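Local coordinates for single-strand DNA-binding protein (Agrobacterium tumefaciens, PDB 3BTP) that binds single-stranded but not double-stranded DNA whatever its sequence and mediates nuclear uptake of the transferred T-DNA strand, at residues 194-199 with 211-216; 215-220 with 246-251; 345-350 with 368-373; 350-355 with 393-398. One frame throughout, in Å; residues are numbered along the deposited sequence.

Contact 1: residues 194-199 with 211-216; sequences YKLEVW and TDIFYQ
Helix 186-206 is tied to the loop that follows it where W199, on the helix, meets T211 and I213. The indole does most of the work. Its CG is anti to the backbone N (chi1 172°), on the side of the helix that faces residues 211-216. NE1 of W199 donates to the backbone O of T211 at 2.9 Å, with an N-H...O angle of 158°; the oxygen lies almost in the ring plane, on the side where the N-H points. The same ring edge continues past the next peptide, where W199 CZ2 is 3.9 Å from D212 O, an oxygen that also accepts from R150. I213 adds an off-centre CH-pi contact: its CG1 sits 4.2 Å from the centroid of the five-membered ring of W199, and the two side chains run past each other in opposite directions. Other aromatic groups crowd the indole, F166 edge-to-face and Y152 at a steep angle, so the tryptophan joins helix 186-206 to helix 162-167 and strand 149-153 as well as to its own loop. One turn back on the helix, L196 barely reaches I213, with its CD1 4.4 Å from CD1 of I213.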
# COMPACT_ATOMS: atom_id res chain seq x y z
N TYR A 194 -13.72 20.12 -5.92
CA TYR A 194 -14.31 18.82 -5.51
C TYR A 194 -13.73 18.29 -4.17
O TYR A 194 -14.48 17.91 -3.25
CB TYR A 194 -14.19 17.73 -6.60
CG TYR A 194 -14.77 16.42 -6.06
CD1 TYR A 194 -16.14 16.13 -6.19
CD2 TYR A 194 -13.97 15.51 -5.34
CE1 TYR A 194 -16.69 14.90 -5.68
CE2 TYR A 194 -14.49 14.30 -4.82
CZ TYR A 194 -15.85 14.01 -4.98
OH TYR A 194 -16.35 12.84 -4.45
N LYS A 195 -12.39 18.20 -4.08
CA LYS A 195 -11.75 17.71 -2.81
C LYS A 195 -12.01 18.65 -1.61
O LYS A 195 -12.17 18.18 -0.48
CB LYS A 195 -10.24 17.44 -3.03
CG LYS A 195 -9.92 16.39 -4.12
CD LYS A 195 -8.43 16.07 -4.16
CE LYS A 195 -8.09 15.29 -5.36
NZ LYS A 195 -6.81 14.54 -5.21
N LEU A 196 -12.03 19.98 -1.86
CA LEU A 196 -12.34 21.00 -0.82
C LEU A 196 -13.68 20.75 -0.14
O LEU A 196 -13.79 20.84 1.09
CB LEU A 196 -12.25 22.44 -1.38
CG LEU A 196 -12.40 23.63 -0.41
CD1 LEU A 196 -11.21 23.66 0.61
CD2 LEU A 196 -12.57 25.01 -1.13
N GLU A 197 -14.70 20.32 -0.90
CA GLU A 197 -15.99 20.05 -0.25
C GLU A 197 -16.01 18.77 0.56
O GLU A 197 -16.62 18.70 1.57
CB GLU A 197 -17.12 20.00 -1.25
CG GLU A 197 -16.88 20.70 -2.52
CD GLU A 197 -18.20 21.01 -3.19
OE1 GLU A 197 -18.92 20.02 -3.57
OE2 GLU A 197 -18.53 22.24 -3.28
N VAL A 198 -15.36 17.72 0.08
CA VAL A 198 -15.20 16.51 0.87
C VAL A 198 -14.43 16.85 2.14
O VAL A 198 -14.83 16.48 3.23
CB VAL A 198 -14.50 15.44 0.02
CG1 VAL A 198 -14.34 14.16 0.79
CG2 VAL A 198 -15.38 15.23 -1.23
N TRP A 199 -13.33 17.58 1.97
CA TRP A 199 -12.44 17.90 3.08
C TRP A 199 -13.18 18.70 4.16
O TRP A 199 -13.15 18.34 5.34
CB TRP A 199 -11.31 18.76 2.47
CG TRP A 199 -10.37 19.37 3.45
CD1 TRP A 199 -10.36 20.67 3.90
CD2 TRP A 199 -9.25 18.71 4.06
NE1 TRP A 199 -9.32 20.85 4.75
CE2 TRP A 199 -8.61 19.67 4.87
CE3 TRP A 199 -8.68 17.43 3.94
CZ2 TRP A 199 -7.44 19.40 5.57
CZ3 TRP A 199 -7.53 17.13 4.68
CH2 TRP A 199 -6.91 18.12 5.46
N THR A 211 -8.70 23.89 9.62
CA THR A 211 -8.84 23.06 8.44
C THR A 211 -7.84 23.42 7.34
O THR A 211 -8.05 23.00 6.18
CB THR A 211 -10.25 23.15 7.78
OG1 THR A 211 -10.43 24.44 7.20
CG2 THR A 211 -11.41 22.76 8.69
N ASP A 212 -6.74 24.13 7.70
CA ASP A 212 -5.65 24.40 6.73
C ASP A 212 -5.09 23.11 6.14
O ASP A 212 -4.99 22.13 6.81
CB ASP A 212 -4.52 25.23 7.36
CG ASP A 212 -4.93 26.70 7.62
OD1 ASP A 212 -6.06 27.14 7.26
OD2 ASP A 212 -4.12 27.42 8.21
N ILE A 213 -4.71 23.16 4.88
CA ILE A 213 -4.22 22.01 4.11
C ILE A 213 -2.69 21.93 4.14
O ILE A 213 -2.12 20.81 4.27
CB ILE A 213 -4.76 22.05 2.67
CG1 ILE A 213 -6.27 21.95 2.66
CG2 ILE A 213 -4.28 20.85 1.95
CD1 ILE A 213 -6.98 22.65 1.51
N PHE A 214 -2.03 23.10 4.10
CA PHE A 214 -0.55 23.24 4.21
C PHE A 214 0.16 22.67 3.01
O PHE A 214 1.28 22.10 3.12
CB PHE A 214 0.03 22.64 5.53
CG PHE A 214 -0.62 23.17 6.78
CD1 PHE A 214 -0.39 24.48 7.20
CD2 PHE A 214 -1.46 22.35 7.55
CE1 PHE A 214 -1.00 24.97 8.36
CE2 PHE A 214 -2.07 22.82 8.71
CZ PHE A 214 -1.84 24.13 9.12
N TYR A 215 -0.44 22.87 1.86
CA TYR A 215 0.13 22.44 0.60
C TYR A 215 1.18 23.43 0.04
O TYR A 215 1.88 23.10 -0.93
CB TYR A 215 -0.96 22.22 -0.43
CG TYR A 215 -1.71 23.48 -0.72
CD1 TYR A 215 -1.22 24.41 -1.65
CD2 TYR A 215 -2.90 23.79 -0.04
CE1 TYR A 215 -1.91 25.62 -1.91
CE2 TYR A 215 -3.58 24.95 -0.30
CZ TYR A 215 -3.09 25.87 -1.23
OH TYR A 215 -3.78 27.06 -1.51
N GLN A 216 1.25 24.64 0.62
CA GLN A 216 2.17 25.72 0.15
C GLN A 216 3.61 25.29 0.21
O GLN A 216 4.06 24.80 1.24
CB GLN A 216 1.97 27.06 0.92
CG GLN A 216 0.58 27.74 0.71
CD GLN A 216 -0.60 27.18 1.56
OE1 GLN A 216 -0.45 26.26 2.34
NE2 GLN A 216 -1.80 27.73 1.34

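Contact 2: residues 215-220 with 246-251; sequences YQTDKN and IQKRYE
T217 and Y250 pair their backbones in a single isolated beta bridge, CA to CA 4.3 Å, between two loop segments that run 81° apart. Two backbone hydrogen bonds flank the bridge. E251 N donates to Q216 O at 2.8 Å, and D218 N donates to R249 O at 3.1 Å. The same two oxygens receive CA-H...O contacts from Y250 and T217, so each carbonyl is used twice. A water adds a polar link: it donates to Y215 O and accepts from K248 NZ, whose ammonium also bonds a polar side chain of another protein chain.

Apolar contacts are few. The methyl CG2 of T217 crosses the extended K248 chain at about a right angle, 3.7 Å from CE, and CB of D218 lies 4.1 Å from CB of R249. Among the charged side chains, the extended E251 brings its carboxylate OE1 to 3.6 Å from CB of Q216. D218 OD2 and R249 NH2 are 4.5 Å apart, beyond a salt bridge, and any attraction between them is probably modest. The two segments are therefore held chiefly by main-chain atoms, while the lysine that borders the bridge directs its charge to water and to the partner protein.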
# COMPACT_ATOMS: atom_id res chain seq x y z
N TYR A 215 -0.44 22.87 1.86
CA TYR A 215 0.13 22.44 0.60
C TYR A 215 1.18 23.43 0.04
O TYR A 215 1.88 23.10 -0.93
CB TYR A 215 -0.96 22.22 -0.43
CG TYR A 215 -1.71 23.48 -0.72
CD1 TYR A 215 -1.22 24.41 -1.65
CD2 TYR A 215 -2.90 23.79 -0.04
CE1 TYR A 215 -1.91 25.62 -1.91
CE2 TYR A 215 -3.58 24.95 -0.30
CZ TYR A 215 -3.09 25.87 -1.23
OH TYR A 215 -3.78 27.06 -1.51
N GLN A 216 1.25 24.64 0.62
CA GLN A 216 2.17 25.72 0.15
C GLN A 216 3.61 25.29 0.21
O GLN A 216 4.06 24.80 1.24
CB GLN A 216 1.97 27.06 0.92
CG GLN A 216 0.58 27.74 0.71
CD GLN A 216 -0.60 27.18 1.56
OE1 GLN A 216 -0.45 26.26 2.34
NE2 GLN A 216 -1.80 27.73 1.34
N THR A 217 4.32 25.46 -0.91
CA THR A 217 5.74 25.08 -1.03
C THR A 217 6.64 26.20 -0.47
O THR A 217 6.22 27.35 -0.37
CB THR A 217 6.18 24.70 -2.47
OG1 THR A 217 6.00 25.81 -3.32
CG2 THR A 217 5.32 23.55 -3.05
N ASP A 218 7.84 25.83 -0.09
CA ASP A 218 8.86 26.73 0.35
C ASP A 218 9.45 27.43 -0.89
O ASP A 218 10.15 26.81 -1.71
CB ASP A 218 9.97 25.94 1.07
CG ASP A 218 11.08 26.84 1.58
OD1 ASP A 218 11.14 28.04 1.20
OD2 ASP A 218 11.89 26.35 2.38
N LYS A 219 9.20 28.73 -1.01
CA LYS A 219 9.50 29.38 -2.27
C LYS A 219 10.97 29.87 -2.41
O LYS A 219 11.43 30.16 -3.52
CB LYS A 219 8.34 30.28 -2.74
CG LYS A 219 7.37 29.42 -3.67
CD LYS A 219 5.97 30.02 -3.86
CE LYS A 219 4.85 28.94 -3.90
NZ LYS A 219 4.14 28.74 -2.55
N ASN A 220 11.70 29.84 -1.29
CA ASN A 220 13.17 29.93 -1.29
C ASN A 220 13.91 28.74 -1.92
O ASN A 220 15.10 28.83 -2.22
CB ASN A 220 13.69 30.10 0.13
CG ASN A 220 13.11 31.34 0.82
OD1 ASN A 220 12.74 31.27 1.98
ND2 ASN A 220 13.02 32.46 0.10
N ILE A 246 13.30 13.55 2.82
CA ILE A 246 11.88 13.88 2.61
C ILE A 246 11.63 14.03 1.12
O ILE A 246 12.58 14.15 0.34
CB ILE A 246 11.40 15.16 3.42
CG1 ILE A 246 12.16 16.38 2.92
CG2 ILE A 246 11.52 14.89 4.97
CD1 ILE A 246 11.87 17.68 3.63
N GLN A 247 10.34 14.06 0.76
CA GLN A 247 9.82 14.11 -0.58
C GLN A 247 9.61 15.56 -1.13
O GLN A 247 9.77 15.83 -2.33
CB GLN A 247 8.48 13.30 -0.51
CG GLN A 247 8.00 12.75 -1.78
CD GLN A 247 9.08 11.99 -2.54
OE1 GLN A 247 10.02 11.40 -1.96
NE2 GLN A 247 8.95 11.99 -3.80
N LYS A 248 9.30 16.50 -0.24
CA LYS A 248 8.81 17.80 -0.66
C LYS A 248 9.07 18.78 0.46
O LYS A 248 8.93 18.40 1.65
CB LYS A 248 7.31 17.74 -0.90
CG LYS A 248 6.70 19.05 -1.32
CD LYS A 248 5.34 18.78 -1.94
CE LYS A 248 4.57 20.04 -2.27
NZ LYS A 248 3.50 19.57 -3.22
N ARG A 249 9.41 20.02 0.05
CA ARG A 249 9.63 21.18 0.94
C ARG A 249 8.43 22.07 1.06
O ARG A 249 8.04 22.72 0.11
CB ARG A 249 10.83 22.01 0.48
CG ARG A 249 12.05 21.08 0.32
CD ARG A 249 12.48 20.52 1.66
NE ARG A 249 12.88 21.61 2.50
CZ ARG A 249 14.04 21.71 3.13
NH1 ARG A 249 14.95 20.73 3.04
NH2 ARG A 249 14.27 22.80 3.86
N TYR A 250 7.87 22.08 2.25
CA TYR A 250 6.63 22.78 2.52
C TYR A 250 6.99 24.06 3.24
O TYR A 250 7.91 24.07 4.04
CB TYR A 250 5.71 21.91 3.42
CG TYR A 250 5.15 20.67 2.78
CD1 TYR A 250 4.07 20.75 1.94
CD2 TYR A 250 5.71 19.39 3.02
CE1 TYR A 250 3.52 19.60 1.35
CE2 TYR A 250 5.16 18.22 2.41
CZ TYR A 250 4.06 18.36 1.60
OH TYR A 250 3.50 17.27 0.98
N GLU A 251 6.23 25.14 2.97
CA GLU A 251 6.36 26.38 3.71
C GLU A 251 6.12 26.18 5.23
O GLU A 251 6.77 26.81 6.03
CB GLU A 251 5.36 27.39 3.19
CG GLU A 251 5.39 28.66 4.06
CD GLU A 251 4.62 29.81 3.48
OE1 GLU A 251 3.95 29.67 2.41
OE2 GLU A 251 4.68 30.91 4.12
O HOH W 1 1.76 22.00 -3.33

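Contact 3: residues 345-350 with 368-373; sequences QFPAAT and HVSVDY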
# COMPACT_ATOMS: atom_id res chain seq x y z
N GLN A 345 7.39 -16.04 -1.67
CA GLN A 345 7.18 -14.68 -2.15
C GLN A 345 6.26 -14.29 -3.32
O GLN A 345 5.85 -13.16 -3.35
CB GLN A 345 8.38 -13.69 -1.96
CG GLN A 345 9.76 -13.95 -2.54
CD GLN A 345 10.66 -12.67 -2.21
OE1 GLN A 345 10.64 -11.68 -2.99
NE2 GLN A 345 11.38 -12.68 -1.04
N PHE A 346 5.85 -15.18 -4.22
CA PHE A 346 4.59 -14.89 -4.89
C PHE A 346 3.41 -14.86 -3.87
O PHE A 346 3.44 -15.55 -2.87
CB PHE A 346 4.30 -15.85 -6.03
CG PHE A 346 5.24 -15.71 -7.24
CD1 PHE A 346 5.89 -16.83 -7.77
CD2 PHE A 346 5.46 -14.47 -7.87
CE1 PHE A 346 6.70 -16.72 -8.88
CE2 PHE A 346 6.31 -14.35 -8.99
CZ PHE A 346 6.90 -15.46 -9.49
N PRO A 347 2.37 -14.03 -4.09
CA PRO A 347 1.16 -14.26 -3.21
C PRO A 347 0.61 -15.72 -3.26
O PRO A 347 0.63 -16.35 -4.33
CB PRO A 347 0.09 -13.24 -3.72
CG PRO A 347 0.82 -12.31 -4.62
CD PRO A 347 2.19 -12.91 -5.03
N ALA A 348 0.11 -16.22 -2.11
CA ALA A 348 -0.43 -17.56 -1.94
C ALA A 348 -1.65 -17.88 -2.81
O ALA A 348 -1.81 -19.02 -3.32
CB ALA A 348 -0.71 -17.82 -0.47
N ALA A 349 -2.51 -16.87 -2.99
CA ALA A 349 -3.68 -16.97 -3.79
C ALA A 349 -3.92 -15.56 -4.36
O ALA A 349 -3.61 -14.59 -3.69
CB ALA A 349 -4.85 -17.43 -2.94
N THR A 350 -4.55 -15.48 -5.53
CA THR A 350 -4.76 -14.27 -6.26
C THR A 350 -6.22 -14.31 -6.82
O THR A 350 -6.76 -15.41 -7.09
CB THR A 350 -3.60 -14.26 -7.34
OG1 THR A 350 -2.52 -13.30 -6.99
CG2 THR A 350 -4.02 -14.19 -8.69
N HIS A 368 -4.61 -9.48 -11.28
CA HIS A 368 -4.79 -10.48 -10.23
C HIS A 368 -4.35 -9.90 -8.88
O HIS A 368 -3.21 -9.50 -8.72
CB HIS A 368 -3.86 -11.65 -10.61
CG HIS A 368 -4.27 -12.37 -11.86
ND1 HIS A 368 -3.73 -12.10 -13.10
CD2 HIS A 368 -5.20 -13.33 -12.06
CE1 HIS A 368 -4.29 -12.87 -14.00
NE2 HIS A 368 -5.17 -13.64 -13.40
N VAL A 369 -5.22 -9.85 -7.90
CA VAL A 369 -4.90 -9.14 -6.72
C VAL A 369 -4.79 -10.21 -5.68
O VAL A 369 -5.64 -11.14 -5.61
CB VAL A 369 -5.97 -8.02 -6.37
CG1 VAL A 369 -5.79 -7.49 -4.97
CG2 VAL A 369 -5.92 -6.82 -7.41
N SER A 370 -3.75 -10.11 -4.89
CA SER A 370 -3.56 -10.99 -3.74
C SER A 370 -4.83 -11.11 -2.88
O SER A 370 -5.39 -10.11 -2.47
CB SER A 370 -2.45 -10.40 -2.90
OG SER A 370 -2.30 -11.14 -1.73
N VAL A 371 -5.24 -12.32 -2.58
CA VAL A 371 -6.38 -12.56 -1.72
C VAL A 371 -6.23 -12.13 -0.25
O VAL A 371 -7.14 -11.58 0.34
CB VAL A 371 -6.79 -14.11 -1.82
CG1 VAL A 371 -7.76 -14.54 -0.74
CG2 VAL A 371 -7.33 -14.48 -3.28
N ASP A 372 -5.10 -12.48 0.36
CA ASP A 372 -4.67 -12.00 1.63
C ASP A 372 -4.74 -10.46 1.81
O ASP A 372 -5.33 -9.96 2.78
CB ASP A 372 -3.22 -12.44 1.81
CG ASP A 372 -2.60 -11.87 3.07
OD1 ASP A 372 -3.03 -12.31 4.16
OD2 ASP A 372 -1.70 -10.96 2.97
N TYR A 373 -4.12 -9.71 0.91
CA TYR A 373 -4.30 -8.26 0.82
C TYR A 373 -5.79 -7.85 0.90
O TYR A 373 -6.21 -7.03 1.72
CB TYR A 373 -3.62 -7.72 -0.48
CG TYR A 373 -3.66 -6.22 -0.59
CD1 TYR A 373 -2.68 -5.41 0.04
CD2 TYR A 373 -4.67 -5.61 -1.26
CE1 TYR A 373 -2.71 -4.00 -0.04
CE2 TYR A 373 -4.75 -4.20 -1.32
CZ TYR A 373 -3.79 -3.42 -0.71
OH TYR A 373 -3.93 -2.05 -0.87
O HOH W 2 -2.79 -14.24 -1.03
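The imidazole of H368 is the flat group here, and the side chain of T350 comes to it obliquely; the very close approach of the T350 methyl CG2 to H368 CB is doubtful. Both residues belong to neighbouring antiparallel strands, 349-352 and 367-370, of a closed eight-stranded barrel, and L461 of the next strand packs against both side chains. T350 and S370 form a non-hydrogen-bonded pair, CA to CA 4.3 Å, beside which the CA of T350 lies 3.3 Å from V369 O in a CA-H...O contact. Beyond the pair the second strand turns into helix 371-377, with S370 as its N-cap residue. A349 O bridges that change: it accepts from V371 N at 3.0 Å, almost straight at 175°. A water extends the link, donating to A349 O, accepting from D372 N in the first turn of the helix and hydrogen-bonding S370 OG. V371 holds CG2 beside its backbone N, anti to the carbonyl carbon, and presents it to A349 CB at 3.9 Å. P347 CB rests against S370 OG. The hydroxyl OG1 of T350 is buried without a polar partner; the nearest nitrogen across the contact is S370 N, 4.0 Å away.

Contact 4: residues 350-355 with 393-398; sequences TVNMGR and WDRVQV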
# COMPACT_ATOMS: atom_id res chain seq x y z
N THR A 350 -4.55 -15.48 -5.53
CA THR A 350 -4.76 -14.27 -6.26
C THR A 350 -6.22 -14.31 -6.82
O THR A 350 -6.76 -15.41 -7.09
CB THR A 350 -3.60 -14.26 -7.34
OG1 THR A 350 -2.52 -13.30 -6.99
CG2 THR A 350 -4.02 -14.19 -8.69
N VAL A 351 -6.87 -13.13 -7.02
CA VAL A 351 -8.16 -13.08 -7.71
C VAL A 351 -8.06 -12.10 -8.88
O VAL A 351 -7.51 -10.99 -8.69
CB VAL A 351 -9.37 -12.74 -6.75
CG1 VAL A 351 -9.28 -11.30 -6.16
CG2 VAL A 351 -10.70 -12.90 -7.48
N ASN A 352 -8.59 -12.52 -10.05
CA ASN A 352 -8.68 -11.68 -11.18
C ASN A 352 -9.86 -10.68 -11.10
O ASN A 352 -11.02 -11.09 -11.07
CB ASN A 352 -8.82 -12.53 -12.48
CG ASN A 352 -8.54 -11.70 -13.75
OD1 ASN A 352 -8.07 -10.56 -13.71
ND2 ASN A 352 -8.80 -12.28 -14.87
N MET A 353 -9.53 -9.41 -11.05
CA MET A 353 -10.45 -8.30 -10.83
C MET A 353 -10.57 -7.53 -12.12
O MET A 353 -11.39 -6.64 -12.23
CB MET A 353 -9.94 -7.38 -9.71
CG MET A 353 -9.90 -8.06 -8.37
SD MET A 353 -9.77 -7.27 -6.72
CE MET A 353 -11.00 -5.94 -6.80
N GLY A 354 -9.74 -7.91 -13.10
CA GLY A 354 -9.78 -7.40 -14.45
C GLY A 354 -10.65 -8.35 -15.24
O GLY A 354 -11.58 -8.93 -14.71
N ARG A 355 -10.35 -8.48 -16.54
CA ARG A 355 -11.20 -9.18 -17.52
C ARG A 355 -12.70 -8.75 -17.45
O ARG A 355 -13.52 -9.58 -17.04
CB ARG A 355 -10.99 -10.69 -17.35
CG ARG A 355 -11.34 -11.55 -18.51
CD ARG A 355 -11.23 -13.02 -18.12
NE ARG A 355 -9.82 -13.41 -17.98
CZ ARG A 355 -9.33 -14.66 -18.00
NH1 ARG A 355 -10.13 -15.72 -18.19
NH2 ARG A 355 -8.03 -14.86 -17.82
N TRP A 393 -14.70 -18.41 -7.80
CA TRP A 393 -13.66 -19.42 -7.82
C TRP A 393 -13.08 -19.58 -9.20
O TRP A 393 -11.95 -20.11 -9.31
CB TRP A 393 -14.20 -20.80 -7.35
CG TRP A 393 -15.49 -21.21 -8.04
CD1 TRP A 393 -16.75 -21.05 -7.52
CD2 TRP A 393 -15.68 -21.76 -9.37
NE1 TRP A 393 -17.71 -21.50 -8.42
CE2 TRP A 393 -17.09 -21.94 -9.55
CE3 TRP A 393 -14.81 -22.19 -10.39
CZ2 TRP A 393 -17.65 -22.53 -10.73
CZ3 TRP A 393 -15.35 -22.73 -11.57
CH2 TRP A 393 -16.77 -22.89 -11.74
N ASP A 394 -13.80 -19.18 -10.26
CA ASP A 394 -13.20 -19.25 -11.59
C ASP A 394 -12.23 -18.07 -11.89
O ASP A 394 -11.58 -18.01 -12.95
CB ASP A 394 -14.25 -19.31 -12.68
CG ASP A 394 -14.95 -17.99 -12.84
OD1 ASP A 394 -15.62 -17.56 -11.84
OD2 ASP A 394 -14.84 -17.39 -13.94
N ARG A 395 -12.11 -17.14 -10.93
CA ARG A 395 -11.17 -16.06 -11.08
C ARG A 395 -9.96 -16.23 -10.10
O ARG A 395 -9.06 -15.42 -10.06
CB ARG A 395 -11.96 -14.76 -10.87
CG ARG A 395 -12.77 -14.36 -12.07
CD ARG A 395 -13.57 -13.10 -11.81
NE ARG A 395 -14.13 -12.60 -13.10
CZ ARG A 395 -13.63 -11.63 -13.87
NH1 ARG A 395 -12.53 -10.94 -13.52
NH2 ARG A 395 -14.28 -11.31 -14.99
N VAL A 396 -9.94 -17.31 -9.35
CA VAL A 396 -8.94 -17.54 -8.31
C VAL A 396 -7.86 -18.49 -8.81
O VAL A 396 -8.19 -19.46 -9.50
CB VAL A 396 -9.62 -18.12 -7.02
CG1 VAL A 396 -8.60 -18.63 -6.02
CG2 VAL A 396 -10.54 -17.03 -6.38
N GLN A 397 -6.60 -18.15 -8.46
CA GLN A 397 -5.33 -18.89 -8.77
C GLN A 397 -4.70 -19.12 -7.44
O GLN A 397 -4.75 -18.24 -6.63
CB GLN A 397 -4.30 -18.02 -9.51
CG GLN A 397 -4.55 -17.96 -10.98
CD GLN A 397 -3.45 -17.20 -11.75
OE1 GLN A 397 -3.05 -16.06 -11.44
NE2 GLN A 397 -2.94 -17.86 -12.73
N VAL A 398 -4.09 -20.28 -7.24
CA VAL A 398 -3.44 -20.63 -5.97
C VAL A 398 -2.02 -21.13 -6.30
O VAL A 398 -1.79 -21.77 -7.34
CB VAL A 398 -4.30 -21.67 -5.14
CG1 VAL A 398 -5.60 -20.99 -4.59
CG2 VAL A 398 -4.66 -22.84 -6.03
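R395 gathers three backbone carbonyls at the rim of one guanidinium, those of N352, G354 and R355, where strand 349-352 runs out into a turn. NH1 donates to N352 O at 2.9 Å and to G354 O, and NH2 donates to R355 O at 2.8 Å. All three oxygens lie close to the guanidinium plane, though NH1 stands well above the carbonyl plane of N352. The modelled 2.5 Å from R395 NH1 to G354 O is very short, and its exact value is doubtful. The arginine chain runs extended from CG to NE (chi2 178°, chi3 169°), carrying the group out to the turn. N352 shapes the same turn: its OD1 accepts from G354 N in an Asx turn and from R367 N, while ND2 bonds D366, which also pairs with R355 in a salt bridge.

Behind the arginine, strands 349-352 and 396-399 lie antiparallel as neighbours in the eight-stranded barrel. T350 and Q397 exchange both backbone bonds, T350 N to Q397 O 3.0 Å and Q397 N to T350 O 3.1 Å, and N352 N donates to R395 O at 2.9 Å. V351 CG2 lies 4.3 Å from V396 CG2, with L387 of helix 382-388 packed on both. Alongside T350, buried OE1 of Q397 has no polar partner in the model and lies 3.5 Å from the methyl CG2 of T350.

Overall arrangement
Along the chain, contacts 1 and 2 come first and meet in one loop: they share Y215 and Q216, their centres lie 16 Å apart, and F214 touches Y250. Together they fix the segment that leaves helix 186-206, first to the helix itself and then to the loop after strand 243-245. Contacts 3 and 4 follow after both have closed, on another part of the chain, about 35 to 42 Å away between centres. Their segments alternate in sequence, share T350, and place strand 349-352 between strands 367-370 and 396-399, with centres 10 Å apart. Contacts 3 and 4 thus join three consecutive strands of the closed eight-stranded barrel. Both regions also bring residues against another protein chain.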